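Local coordinates for carbohydrate oxidase (Microdochium nivale, PDB 3RJA), which oxidises the C1 hydroxyl of mono-, oligo- and polysaccharides to the corresponding lactones with FAD, reducing molecular oxygen to hydrogen peroxide, at residues A[139-144]-A[158-163]; A[135-140]-A[200-205]. All coordinates share one frame; numbering follows the deposited sequence.

Interaction 1: residues A[139-144]-A[158-163]; sequences GHFAHG and DSVVGV. With FAD (flavin-adenine dinucleotide), chain B.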
ATOM      1  N   GLY A 139      -6.605  -4.497   1.777  1.00  8.98           N
ATOM      2  CA  GLY A 139      -6.126  -3.119   1.986  1.00  8.80           C
ATOM      3  C   GLY A 139      -5.199  -2.630   0.887  1.00  8.78           C
ATOM      4  O   GLY A 139      -5.267  -1.473   0.459  1.00 10.13           O
ATOM      5  N   HIS A 140      -4.333  -3.519   0.426  1.00  8.78           N
ATOM      6  CA  HIS A 140      -3.306  -3.197  -0.569  1.00  9.07           C
ATOM      7  C   HIS A 140      -3.934  -2.851  -1.919  1.00  9.34           C
ATOM      8  O   HIS A 140      -3.712  -1.750  -2.449  1.00  9.12           O
ATOM      9  CB  HIS A 140      -2.348  -4.383  -0.725  1.00  8.43           C
ATOM     10  CG  HIS A 140      -1.106  -4.096  -1.527  1.00  8.02           C
ATOM     11  ND1 HIS A 140      -0.081  -3.302  -1.054  1.00  7.68           N
ATOM     12  CD2 HIS A 140      -0.692  -4.574  -2.731  1.00  7.38           C
ATOM     13  CE1 HIS A 140       0.908  -3.290  -1.939  1.00  8.14           C
ATOM     14  NE2 HIS A 140       0.548  -4.034  -2.977  1.00  7.92           N
ATOM     15  N   PHE A 141      -4.719  -3.785  -2.457  1.00  9.51           N
ATOM     16  CA  PHE A 141      -5.315  -3.604  -3.783  1.00 10.12           C
ATOM     17  C   PHE A 141      -6.386  -2.498  -3.795  1.00 10.48           C
ATOM     18  O   PHE A 141      -6.571  -1.828  -4.800  1.00 11.66           O
ATOM     19  CB  PHE A 141      -5.921  -4.929  -4.286  1.00 10.35           C
ATOM     20  CG  PHE A 141      -4.906  -5.939  -4.808  1.00 10.10           C
ATOM     21  CD1 PHE A 141      -3.889  -6.461  -3.980  1.00  9.68           C
ATOM     22  CD2 PHE A 141      -4.992  -6.389  -6.130  1.00 10.56           C
ATOM     23  CE1 PHE A 141      -2.985  -7.406  -4.475  1.00 10.00           C
ATOM     24  CE2 PHE A 141      -4.093  -7.327  -6.643  1.00  9.83           C
ATOM     25  CZ  PHE A 141      -3.088  -7.855  -5.798  1.00 10.01           C
ATOM     26  N   ALA A 142      -7.101  -2.315  -2.684  1.00 10.58           N
ATOM     27  CA  ALA A 142      -8.209  -1.348  -2.665  1.00 10.04           C
ATOM     28  C   ALA A 142      -7.728   0.097  -2.806  1.00 10.35           C
ATOM     29  O   ALA A 142      -8.542   0.999  -3.086  1.00 10.03           O
ATOM     30  CB  ALA A 142      -9.046  -1.504  -1.384  1.00  8.45           C
ATOM     31  N   HIS A 143      -6.430   0.320  -2.549  1.00  9.92           N
ATOM     32  CA  HIS A 143      -5.904   1.682  -2.466  1.00 10.70           C
ATOM     33  C   HIS A 143      -4.710   1.921  -3.388  1.00 10.64           C
ATOM     34  O   HIS A 143      -4.100   2.972  -3.326  1.00 10.95           O
ATOM     35  CB  HIS A 143      -5.580   2.087  -1.006  1.00 10.47           C
ATOM     36  CG  HIS A 143      -6.730   1.889  -0.059  1.00 10.61           C
ATOM     37  ND1 HIS A 143      -6.864   0.761   0.738  1.00 11.29           N
ATOM     38  CD2 HIS A 143      -7.838   2.642   0.162  1.00 10.21           C
ATOM     39  CE1 HIS A 143      -7.985   0.854   1.438  1.00 10.65           C
ATOM     40  NE2 HIS A 143      -8.604   1.977   1.090  1.00 10.51           N
ATOM     41  N   GLY A 144      -4.426   0.969  -4.275  1.00 10.57           N
ATOM     42  CA  GLY A 144      -3.302   1.104  -5.218  1.00 11.58           C
ATOM     43  C   GLY A 144      -2.411  -0.141  -5.236  1.00 11.29           C
ATOM     44  O   GLY A 144      -2.734  -1.125  -5.917  1.00 10.34           O
ATOM     45  N   ASP A 158      -4.448  -2.144 -10.685  1.00 11.27           N
ATOM     46  CA  ASP A 158      -4.610  -2.259 -12.129  1.00 11.56           C
ATOM     47  C   ASP A 158      -4.836  -3.707 -12.623  1.00 12.33           C
ATOM     48  O   ASP A 158      -5.268  -3.899 -13.745  1.00 12.12           O
ATOM     49  CB  ASP A 158      -3.419  -1.602 -12.825  1.00 12.16           C
ATOM     50  CG  ASP A 158      -3.345  -0.098 -12.554  1.00 12.77           C
ATOM     51  OD1 ASP A 158      -4.434   0.537 -12.455  1.00 12.50           O
ATOM     52  OD2 ASP A 158      -2.203   0.431 -12.417  1.00 12.90           O
ATOM     53  N   SER A 159      -4.572  -4.715 -11.790  1.00 11.15           N
ATOM     54  CA  SER A 159      -4.926  -6.095 -12.144  1.00 11.86           C
ATOM     55  C   SER A 159      -6.421  -6.415 -11.897  1.00 11.13           C
ATOM     56  O   SER A 159      -6.909  -7.444 -12.315  1.00 10.89           O
ATOM     57  CB  SER A 159      -4.065  -7.086 -11.327  1.00 11.90           C
ATOM     58  OG  SER A 159      -4.575  -7.165 -10.011  1.00 11.70           O
ATOM     59  N   VAL A 160      -7.123  -5.548 -11.176  1.00 11.75           N
ATOM     60  CA  VAL A 160      -8.489  -5.835 -10.752  1.00 12.21           C
ATOM     61  C   VAL A 160      -9.457  -5.680 -11.928  1.00 12.66           C
ATOM     62  O   VAL A 160      -9.590  -4.581 -12.499  1.00 14.18           O
ATOM     63  CB  VAL A 160      -8.930  -4.913  -9.561  1.00 12.02           C
ATOM     64  CG1 VAL A 160     -10.366  -5.198  -9.136  1.00 10.46           C
ATOM     65  CG2 VAL A 160      -7.950  -5.024  -8.349  1.00 10.59           C
ATOM     66  N   VAL A 161     -10.118  -6.772 -12.291  1.00 12.93           N
ATOM     67  CA  VAL A 161     -11.133  -6.756 -13.370  1.00 14.58           C
ATOM     68  C   VAL A 161     -12.542  -6.999 -12.829  1.00 15.59           C
ATOM     69  O   VAL A 161     -13.525  -6.863 -13.564  1.00 18.98           O
ATOM     70  CB  VAL A 161     -10.818  -7.752 -14.519  1.00 14.31           C
ATOM     71  CG1 VAL A 161      -9.490  -7.369 -15.177  1.00 14.31           C
ATOM     72  CG2 VAL A 161     -10.780  -9.234 -14.008  1.00 13.33           C
ATOM     73  N   GLY A 162     -12.648  -7.363 -11.556  1.00 14.87           N
ATOM     74  CA  GLY A 162     -13.962  -7.434 -10.911  1.00 15.01           C
ATOM     75  C   GLY A 162     -13.894  -7.703  -9.413  1.00 14.14           C
ATOM     76  O   GLY A 162     -12.853  -8.133  -8.900  1.00 12.27           O
ATOM     77  N   VAL A 163     -15.003  -7.449  -8.716  1.00 12.63           N
ATOM     78  CA  VAL A 163     -15.106  -7.764  -7.291  1.00 12.96           C
ATOM     79  C   VAL A 163     -16.521  -8.217  -6.951  1.00 14.32           C
ATOM     80  O   VAL A 163     -17.488  -7.826  -7.620  1.00 14.75           O
ATOM     81  CB  VAL A 163     -14.718  -6.561  -6.360  1.00 12.55           C
ATOM     82  CG1 VAL A 163     -13.187  -6.356  -6.323  1.00 11.75           C
ATOM     83  CG2 VAL A 163     -15.440  -5.252  -6.777  1.00 13.06           C
TER
HETATM   84  PA  FAD B 501      -5.666  -3.711   6.799  1.00  9.18           P
HETATM   85  O1A FAD B 501      -6.275  -5.052   7.111  1.00  9.44           O
HETATM   86  O2A FAD B 501      -5.126  -2.965   7.992  1.00  8.50           O
HETATM   87  O5B FAD B 501      -6.768  -2.798   6.073  1.00  9.51           O
HETATM   88  C5B FAD B 501      -6.373  -1.585   5.442  1.00  8.98           C
HETATM   89  C4B FAD B 501      -7.638  -0.797   5.060  1.00  9.00           C
HETATM   90  O4B FAD B 501      -8.383  -1.530   4.086  1.00  8.24           O
HETATM   91  C3B FAD B 501      -8.578  -0.567   6.241  1.00  9.12           C
HETATM   92  O3B FAD B 501      -9.322   0.631   6.008  1.00 11.12           O
HETATM   93  C2B FAD B 501      -9.526  -1.755   6.109  1.00  9.41           C
HETATM   94  O2B FAD B 501     -10.780  -1.628   6.737  1.00  8.87           O
HETATM   95  C1B FAD B 501      -9.652  -1.841   4.595  1.00  9.05           C
HETATM   96  N9A FAD B 501     -10.004  -3.200   4.193  1.00  9.38           N
HETATM   97  C8A FAD B 501      -9.416  -4.394   4.595  1.00  9.97           C
HETATM   98  N7A FAD B 501     -10.078  -5.399   3.961  1.00 10.42           N
HETATM   99  C5A FAD B 501     -11.027  -4.871   3.172  1.00  9.47           C
HETATM  100  C6A FAD B 501     -11.973  -5.458   2.326  1.00 10.31           C
HETATM  101  N6A FAD B 501     -12.029  -6.799   2.172  1.00  9.02           N
HETATM  102  N1A FAD B 501     -12.822  -4.619   1.624  1.00  9.14           N
HETATM  103  C2A FAD B 501     -12.765  -3.240   1.794  1.00  9.90           C
HETATM  104  N3A FAD B 501     -11.860  -2.658   2.659  1.00  9.60           N
HETATM  105  C4A FAD B 501     -10.999  -3.481   3.323  1.00  9.58           C
HETATM  106  N1  FAD B 501       2.388  -0.545   0.231  1.00 15.10           N
HETATM  107  C2  FAD B 501       2.723  -0.485  -1.126  1.00 16.31           C
HETATM  108  O2  FAD B 501       2.012   0.109  -1.946  1.00 12.78           O
HETATM  109  N3  FAD B 501       3.861  -1.178  -1.531  1.00 16.29           N
HETATM  110  C4  FAD B 501       4.619  -2.007  -0.726  1.00 16.18           C
HETATM  111  O4  FAD B 501       5.559  -2.686  -1.198  1.00 16.32           O
HETATM  112  C4X FAD B 501       4.256  -1.996   0.725  1.00 14.93           C
HETATM  113  N5  FAD B 501       4.932  -2.741   1.583  1.00 15.77           N
HETATM  114  C5X FAD B 501       4.559  -2.838   2.903  1.00 13.64           C
HETATM  115  C6  FAD B 501       5.239  -3.714   3.788  1.00 13.59           C
HETATM  116  C7  FAD B 501       4.788  -3.919   5.078  1.00 11.50           C
HETATM  117  C7M FAD B 501       5.545  -4.862   6.038  1.00 11.85           C
HETATM  118  C8  FAD B 501       3.558  -3.341   5.473  1.00 11.94           C
HETATM  119  C8M FAD B 501       3.008  -3.556   6.869  1.00 10.63           C
HETATM  120  C9  FAD B 501       2.917  -2.430   4.646  1.00 12.62           C
HETATM  121  C9A FAD B 501       3.386  -2.179   3.341  1.00 13.63           C
HETATM  122  N10 FAD B 501       2.676  -1.367   2.424  1.00 14.02           N
HETATM  123  C10 FAD B 501       3.138  -1.186   1.129  1.00 14.89           C
HETATM  124  C1' FAD B 501       1.441  -0.652   2.885  1.00 13.44           C
HETATM  125  C2' FAD B 501       0.195  -1.448   2.521  1.00 12.43           C
HETATM  126  O2' FAD B 501      -0.046  -1.329   1.125  1.00 13.88           O
HETATM  127  C3' FAD B 501      -1.004  -0.891   3.254  1.00 11.71           C
HETATM  128  O3' FAD B 501      -0.743  -0.831   4.640  1.00 11.43           O
HETATM  129  C4' FAD B 501      -2.240  -1.758   2.957  1.00 11.75           C
HETATM  130  O4' FAD B 501      -3.388  -0.980   3.103  1.00 10.13           O
HETATM  131  C5' FAD B 501      -2.291  -2.998   3.854  1.00 10.36           C
HETATM  132  O5' FAD B 501      -3.416  -3.767   3.528  1.00 11.29           O
HETATM  133  P   FAD B 501      -3.996  -4.804   4.635  1.00 10.43           P
HETATM  134  O1P FAD B 501      -5.130  -5.599   4.059  1.00 10.64           O
HETATM  135  O2P FAD B 501      -2.854  -5.674   5.164  1.00  9.59           O
HETATM  136  O3P FAD B 501      -4.432  -3.761   5.767  1.00  9.17           O
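Edge packing of Phe-141 against a methyl of Val-160 and the hydroxyl of Ser-159 makes this small buried contact, in which helix 137-142 rests on the start of strand 160-166 without a hydrogen bond between them. CD2 of Phe-141 lies 3.9 Å from CG2 of Val-160, with the methyl in the plane of the ring and therefore at its edge. Farther along the same edge, CE2 of Phe-141 comes to 3.4 Å from OG of Ser-159; that hydroxyl is hydrogen-bonded to the carbonyl of Ala-156. Leu-202 touches all three side chains. The helix also meets FAD: ND1 of His-140 and the ribityl O2' share a hydrogen bond of 2.9 Å, the hydroxyl close to the ring plane. CG of His-140 stands anti to its backbone N (chi1 -169°), which carries the ring to the flavin, CE1 lying 3.4 Å from C2 of FAD. With NE2 bonded to Gly-130 N, the imidazole is held at both nitrogens; an alanine here would probably leave O2' without this partner and open a gap beside the pyrimidine edge of the isoalloxazine. The helix thus meets FAD on one side and the antiparallel sheet on another, consistent with the FAD-binding domain of this oxidoreductase family.

Interaction 2: residues A[135-140]-A[200-205]; sequences VGISGH and WKLATF. With FAD (flavin-adenine dinucleotide), chain B.
OG of Ser-138 has two protein partners: it accepts the indole N-H of Trp-200, NE1 to OG 3.0 Å, and is hydrogen-bonded to the carbonyl O of Pro-108. The indole bond is nearly straight, 165° at the hydrogen, and the oxygen lies only 9° out of the ring plane, so the donor is used along its natural direction. In Ser-138, chi1 of -59° places OG beside the backbone N and anti to the carbonyl carbon, a setting that turns the hydroxyl to the indole while CB stays against the adenine, 3.2 Å from N7A of FAD. The buried indole N-H is thus satisfied by the hydroxyl, which in turn is bonded to Pro-108.

Ile-137 completes the contact from the preceding position on the helix. Its fully extended chain carries CD1 to 3.8 Å from CD1 of Trp-200, an oblique approach in which the two side chains run past each other in opposite senses. The same methyl meets CD1 of Leu-202 at 3.9 Å, tip to tip. Val-106 touches Ile-137 and Leu-202 from strand 103-106, while Val-160 reaches both Trp-200 and Leu-202 from strand 160-166.

Away from the strand, the helix start receives the cofactor. Gly-136, at the N-cap position, donates its N-H to O2P of FAD, N to O2P 2.8 Å, and Gly-139 N reaches O1P of the same phosphate at 2.9 Å. A side chain would run into FAD at either glycine: a CB modelled on Gly-136 would clash with O1P, and one on Gly-139 with O5'. Backbone N-H groups of two glycines at a helix start, holding the flavin-side phosphate while an antiparallel sheet backs the helix, are consistent with the pyrophosphate site of this FAD-binding domain.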
ATOM      1  N   VAL A 135       1.487  -8.418   3.966  1.00 11.60           N
ATOM      2  CA  VAL A 135       0.452  -7.460   3.578  1.00 10.91           C
ATOM      3  C   VAL A 135      -0.800  -8.177   3.060  1.00 11.11           C
ATOM      4  O   VAL A 135      -0.709  -9.134   2.304  1.00 11.34           O
ATOM      5  CB  VAL A 135       1.002  -6.425   2.561  1.00 11.02           C
ATOM      6  CG1 VAL A 135      -0.117  -5.577   1.949  1.00 10.40           C
ATOM      7  CG2 VAL A 135       1.995  -5.510   3.290  1.00 10.77           C
ATOM      8  N   GLY A 136      -1.968  -7.730   3.494  1.00 10.75           N
ATOM      9  CA  GLY A 136      -3.215  -8.300   3.016  1.00 10.43           C
ATOM     10  C   GLY A 136      -3.555  -7.800   1.613  1.00 10.52           C
ATOM     11  O   GLY A 136      -3.323  -6.626   1.279  1.00  9.87           O
ATOM     12  N   ILE A 137      -4.081  -8.710   0.788  1.00  9.72           N
ATOM     13  CA  ILE A 137      -4.600  -8.377  -0.526  1.00  9.65           C
ATOM     14  C   ILE A 137      -5.633  -7.218  -0.496  1.00 10.54           C
ATOM     15  O   ILE A 137      -5.597  -6.345  -1.377  1.00 10.33           O
ATOM     16  CB  ILE A 137      -5.198  -9.629  -1.229  1.00  9.40           C
ATOM     17  CG1 ILE A 137      -5.461  -9.347  -2.708  1.00 10.06           C
ATOM     18  CG2 ILE A 137      -6.452 -10.174  -0.532  1.00  8.62           C
ATOM     19  CD1 ILE A 137      -6.129 -10.520  -3.434  1.00 10.39           C
ATOM     20  N   SER A 138      -6.528  -7.192   0.507  1.00  9.27           N
ATOM     21  CA  SER A 138      -7.657  -6.249   0.414  1.00  9.60           C
ATOM     22  C   SER A 138      -7.269  -4.804   0.658  1.00  8.93           C
ATOM     23  O   SER A 138      -7.580  -3.974  -0.160  1.00  8.38           O
ATOM     24  CB  SER A 138      -8.866  -6.652   1.264  1.00  8.93           C
ATOM     25  OG  SER A 138      -9.328  -7.923   0.869  1.00  9.21           O
ATOM     26  N   GLY A 139      -6.605  -4.497   1.777  1.00  8.98           N
ATOM     27  CA  GLY A 139      -6.126  -3.119   1.986  1.00  8.80           C
ATOM     28  C   GLY A 139      -5.199  -2.630   0.887  1.00  8.78           C
ATOM     29  O   GLY A 139      -5.267  -1.473   0.459  1.00 10.13           O
ATOM     30  N   HIS A 140      -4.333  -3.519   0.426  1.00  8.78           N
ATOM     31  CA  HIS A 140      -3.306  -3.197  -0.569  1.00  9.07           C
ATOM     32  C   HIS A 140      -3.934  -2.851  -1.919  1.00  9.34           C
ATOM     33  O   HIS A 140      -3.712  -1.750  -2.449  1.00  9.12           O
ATOM     34  CB  HIS A 140      -2.348  -4.383  -0.725  1.00  8.43           C
ATOM     35  CG  HIS A 140      -1.106  -4.096  -1.527  1.00  8.02           C
ATOM     36  ND1 HIS A 140      -0.081  -3.302  -1.054  1.00  7.68           N
ATOM     37  CD2 HIS A 140      -0.692  -4.574  -2.731  1.00  7.38           C
ATOM     38  CE1 HIS A 140       0.908  -3.290  -1.939  1.00  8.14           C
ATOM     39  NE2 HIS A 140       0.548  -4.034  -2.977  1.00  7.92           N
ATOM     40  N   TRP A 200     -11.826 -10.912  -4.832  1.00 10.30           N
ATOM     41  CA  TRP A 200     -11.108 -10.113  -5.860  1.00 10.85           C
ATOM     42  C   TRP A 200     -10.991 -10.910  -7.151  1.00 11.29           C
ATOM     43  O   TRP A 200     -10.587 -12.073  -7.123  1.00 11.33           O
ATOM     44  CB  TRP A 200      -9.701  -9.731  -5.391  1.00 10.02           C
ATOM     45  CG  TRP A 200      -9.711  -8.840  -4.191  1.00 10.32           C
ATOM     46  CD1 TRP A 200      -9.694  -9.218  -2.865  1.00  9.94           C
ATOM     47  CD2 TRP A 200      -9.786  -7.409  -4.205  1.00 10.04           C
ATOM     48  NE1 TRP A 200      -9.763  -8.093  -2.062  1.00  9.61           N
ATOM     49  CE2 TRP A 200      -9.802  -6.974  -2.860  1.00  9.68           C
ATOM     50  CE3 TRP A 200      -9.829  -6.452  -5.232  1.00  9.58           C
ATOM     51  CZ2 TRP A 200      -9.882  -5.603  -2.510  1.00  9.59           C
ATOM     52  CZ3 TRP A 200      -9.894  -5.106  -4.891  1.00  9.07           C
ATOM     53  CH2 TRP A 200      -9.919  -4.689  -3.540  1.00  8.98           C
ATOM     54  N   LYS A 201     -11.301 -10.285  -8.283  1.00 11.95           N
ATOM     55  CA  LYS A 201     -11.109 -10.966  -9.582  1.00 12.69           C
ATOM     56  C   LYS A 201      -9.970 -10.292 -10.316  1.00 11.39           C
ATOM     57  O   LYS A 201     -10.023  -9.105 -10.629  1.00  9.60           O
ATOM     58  CB  LYS A 201     -12.423 -11.031 -10.375  1.00 13.76           C
ATOM     59  CG  LYS A 201     -13.594 -11.530  -9.509  1.00 16.11           C
ATOM     60  CD  LYS A 201     -14.900 -11.492 -10.245  1.00 22.57           C
ATOM     61  CE  LYS A 201     -16.098 -11.825  -9.340  1.00 26.65           C
ATOM     62  NZ  LYS A 201     -17.374 -11.278  -9.987  1.00 28.17           N
ATOM     63  N   LEU A 202      -8.912 -11.055 -10.557  1.00 11.71           N
ATOM     64  CA  LEU A 202      -7.613 -10.438 -10.885  1.00 13.59           C
ATOM     65  C   LEU A 202      -7.008 -10.986 -12.157  1.00 14.39           C
ATOM     66  O   LEU A 202      -6.847 -12.211 -12.267  1.00 16.42           O
ATOM     67  CB  LEU A 202      -6.609 -10.684  -9.740  1.00 12.79           C
ATOM     68  CG  LEU A 202      -6.995 -10.219  -8.324  1.00 13.41           C
ATOM     69  CD1 LEU A 202      -5.869 -10.553  -7.291  1.00 11.92           C
ATOM     70  CD2 LEU A 202      -7.319  -8.717  -8.303  1.00 12.07           C
ATOM     71  N   ALA A 203      -6.644 -10.099 -13.085  1.00 12.91           N
ATOM     72  CA  ALA A 203      -5.888 -10.488 -14.285  1.00 14.16           C
ATOM     73  C   ALA A 203      -4.467 -10.809 -13.848  1.00 15.04           C
ATOM     74  O   ALA A 203      -3.911 -10.087 -13.015  1.00 17.73           O
ATOM     75  CB  ALA A 203      -5.855  -9.327 -15.331  1.00 11.59           C
ATOM     76  N   THR A 204      -3.875 -11.859 -14.414  1.00 15.09           N
ATOM     77  CA  THR A 204      -2.492 -12.222 -14.092  1.00 15.19           C
ATOM     78  C   THR A 204      -1.659 -12.210 -15.384  1.00 16.28           C
ATOM     79  O   THR A 204      -2.237 -12.186 -16.475  1.00 15.52           O
ATOM     80  CB  THR A 204      -2.398 -13.615 -13.431  1.00 15.11           C
ATOM     81  OG1 THR A 204      -2.766 -14.636 -14.386  1.00 14.50           O
ATOM     82  CG2 THR A 204      -3.303 -13.685 -12.213  1.00 13.18           C
ATOM     83  N   PHE A 205      -0.327 -12.214 -15.248  1.00 14.89           N
ATOM     84  CA  PHE A 205       0.601 -12.434 -16.379  1.00 16.58           C
ATOM     85  C   PHE A 205       1.484 -13.679 -16.130  1.00 18.87           C
ATOM     86  O   PHE A 205       1.633 -14.106 -14.971  1.00 17.12           O
ATOM     87  CB  PHE A 205       1.458 -11.188 -16.691  1.00 15.80           C
ATOM     88  CG  PHE A 205       2.191 -10.593 -15.490  1.00 16.22           C
ATOM     89  CD1 PHE A 205       3.506 -10.981 -15.178  1.00 16.54           C
ATOM     90  CD2 PHE A 205       1.592  -9.578 -14.731  1.00 15.32           C
ATOM     91  CE1 PHE A 205       4.192 -10.417 -14.096  1.00 15.00           C
ATOM     92  CE2 PHE A 205       2.251  -8.991 -13.662  1.00 14.03           C
ATOM     93  CZ  PHE A 205       3.556  -9.412 -13.325  1.00 16.38           C
TER
HETATM   94  PA  FAD B 501      -5.666  -3.711   6.799  1.00  9.18           P
HETATM   95  O1A FAD B 501      -6.275  -5.052   7.111  1.00  9.44           O
HETATM   96  O2A FAD B 501      -5.126  -2.965   7.992  1.00  8.50           O
HETATM   97  O5B FAD B 501      -6.768  -2.798   6.073  1.00  9.51           O
HETATM   98  C5B FAD B 501      -6.373  -1.585   5.442  1.00  8.98           C
HETATM   99  C4B FAD B 501      -7.638  -0.797   5.060  1.00  9.00           C
HETATM  100  O4B FAD B 501      -8.383  -1.530   4.086  1.00  8.24           O
HETATM  101  C3B FAD B 501      -8.578  -0.567   6.241  1.00  9.12           C
HETATM  102  O3B FAD B 501      -9.322   0.631   6.008  1.00 11.12           O
HETATM  103  C2B FAD B 501      -9.526  -1.755   6.109  1.00  9.41           C
HETATM  104  O2B FAD B 501     -10.780  -1.628   6.737  1.00  8.87           O
HETATM  105  C1B FAD B 501      -9.652  -1.841   4.595  1.00  9.05           C
HETATM  106  N9A FAD B 501     -10.004  -3.200   4.193  1.00  9.38           N
HETATM  107  C8A FAD B 501      -9.416  -4.394   4.595  1.00  9.97           C
HETATM  108  N7A FAD B 501     -10.078  -5.399   3.961  1.00 10.42           N
HETATM  109  C5A FAD B 501     -11.027  -4.871   3.172  1.00  9.47           C
HETATM  110  C6A FAD B 501     -11.973  -5.458   2.326  1.00 10.31           C
HETATM  111  N6A FAD B 501     -12.029  -6.799   2.172  1.00  9.02           N
HETATM  112  N1A FAD B 501     -12.822  -4.619   1.624  1.00  9.14           N
HETATM  113  C2A FAD B 501     -12.765  -3.240   1.794  1.00  9.90           C
HETATM  114  N3A FAD B 501     -11.860  -2.658   2.659  1.00  9.60           N
HETATM  115  C4A FAD B 501     -10.999  -3.481   3.323  1.00  9.58           C
HETATM  116  N1  FAD B 501       2.388  -0.545   0.231  1.00 15.10           N
HETATM  117  C2  FAD B 501       2.723  -0.485  -1.126  1.00 16.31           C
HETATM  118  O2  FAD B 501       2.012   0.109  -1.946  1.00 12.78           O
HETATM  119  N3  FAD B 501       3.861  -1.178  -1.531  1.00 16.29           N
HETATM  120  C4  FAD B 501       4.619  -2.007  -0.726  1.00 16.18           C
HETATM  121  O4  FAD B 501       5.559  -2.686  -1.198  1.00 16.32           O
HETATM  122  C4X FAD B 501       4.256  -1.996   0.725  1.00 14.93           C
HETATM  123  N5  FAD B 501       4.932  -2.741   1.583  1.00 15.77           N
HETATM  124  C5X FAD B 501       4.559  -2.838   2.903  1.00 13.64           C
HETATM  125  C6  FAD B 501       5.239  -3.714   3.788  1.00 13.59           C
HETATM  126  C7  FAD B 501       4.788  -3.919   5.078  1.00 11.50           C
HETATM  127  C7M FAD B 501       5.545  -4.862   6.038  1.00 11.85           C
HETATM  128  C8  FAD B 501       3.558  -3.341   5.473  1.00 11.94           C
HETATM  129  C8M FAD B 501       3.008  -3.556   6.869  1.00 10.63           C
HETATM  130  C9  FAD B 501       2.917  -2.430   4.646  1.00 12.62           C
HETATM  131  C9A FAD B 501       3.386  -2.179   3.341  1.00 13.63           C
HETATM  132  N10 FAD B 501       2.676  -1.367   2.424  1.00 14.02           N
HETATM  133  C10 FAD B 501       3.138  -1.186   1.129  1.00 14.89           C
HETATM  134  C1' FAD B 501       1.441  -0.652   2.885  1.00 13.44           C
HETATM  135  C2' FAD B 501       0.195  -1.448   2.521  1.00 12.43           C
HETATM  136  O2' FAD B 501      -0.046  -1.329   1.125  1.00 13.88           O
HETATM  137  C3' FAD B 501      -1.004  -0.891   3.254  1.00 11.71           C
HETATM  138  O3' FAD B 501      -0.743  -0.831   4.640  1.00 11.43           O
HETATM  139  C4' FAD B 501      -2.240  -1.758   2.957  1.00 11.75           C
HETATM  140  O4' FAD B 501      -3.388  -0.980   3.103  1.00 10.13           O
HETATM  141  C5' FAD B 501      -2.291  -2.998   3.854  1.00 10.36           C
HETATM  142  O5' FAD B 501      -3.416  -3.767   3.528  1.00 11.29           O
HETATM  143  P   FAD B 501      -3.996  -4.804   4.635  1.00 10.43           P
HETATM  144  O1P FAD B 501      -5.130  -5.599   4.059  1.00 10.64           O
HETATM  145  O2P FAD B 501      -2.854  -5.674   5.164  1.00  9.59           O
HETATM  146  O3P FAD B 501      -4.432  -3.761   5.767  1.00  9.17           O

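How the interactions relate
Both contacts lie in the protein core, with centres about 6 Å apart, and both set helix 137-142 against one antiparallel sheet. Interaction 1 reaches strand 160-166 and interaction 2 its neighbour 196-206; the strands are joined by probable hydrogen bonds from Lys-201 N to Gly-162 O (2.7 Å) and Ala-203 N to Ser-159 O (2.8 Å), and Val-161 and Gly-162 form a classic beta bulge opposite Lys-201. Chemistry separates them: interaction 1 buries 112 Å², mainly through an aromatic edge, whereas interaction 2 buries 194 Å² and adds an indole hydrogen bond. Shared Gly-139 and His-140 contact FAD, linking both contacts to the cofactor site.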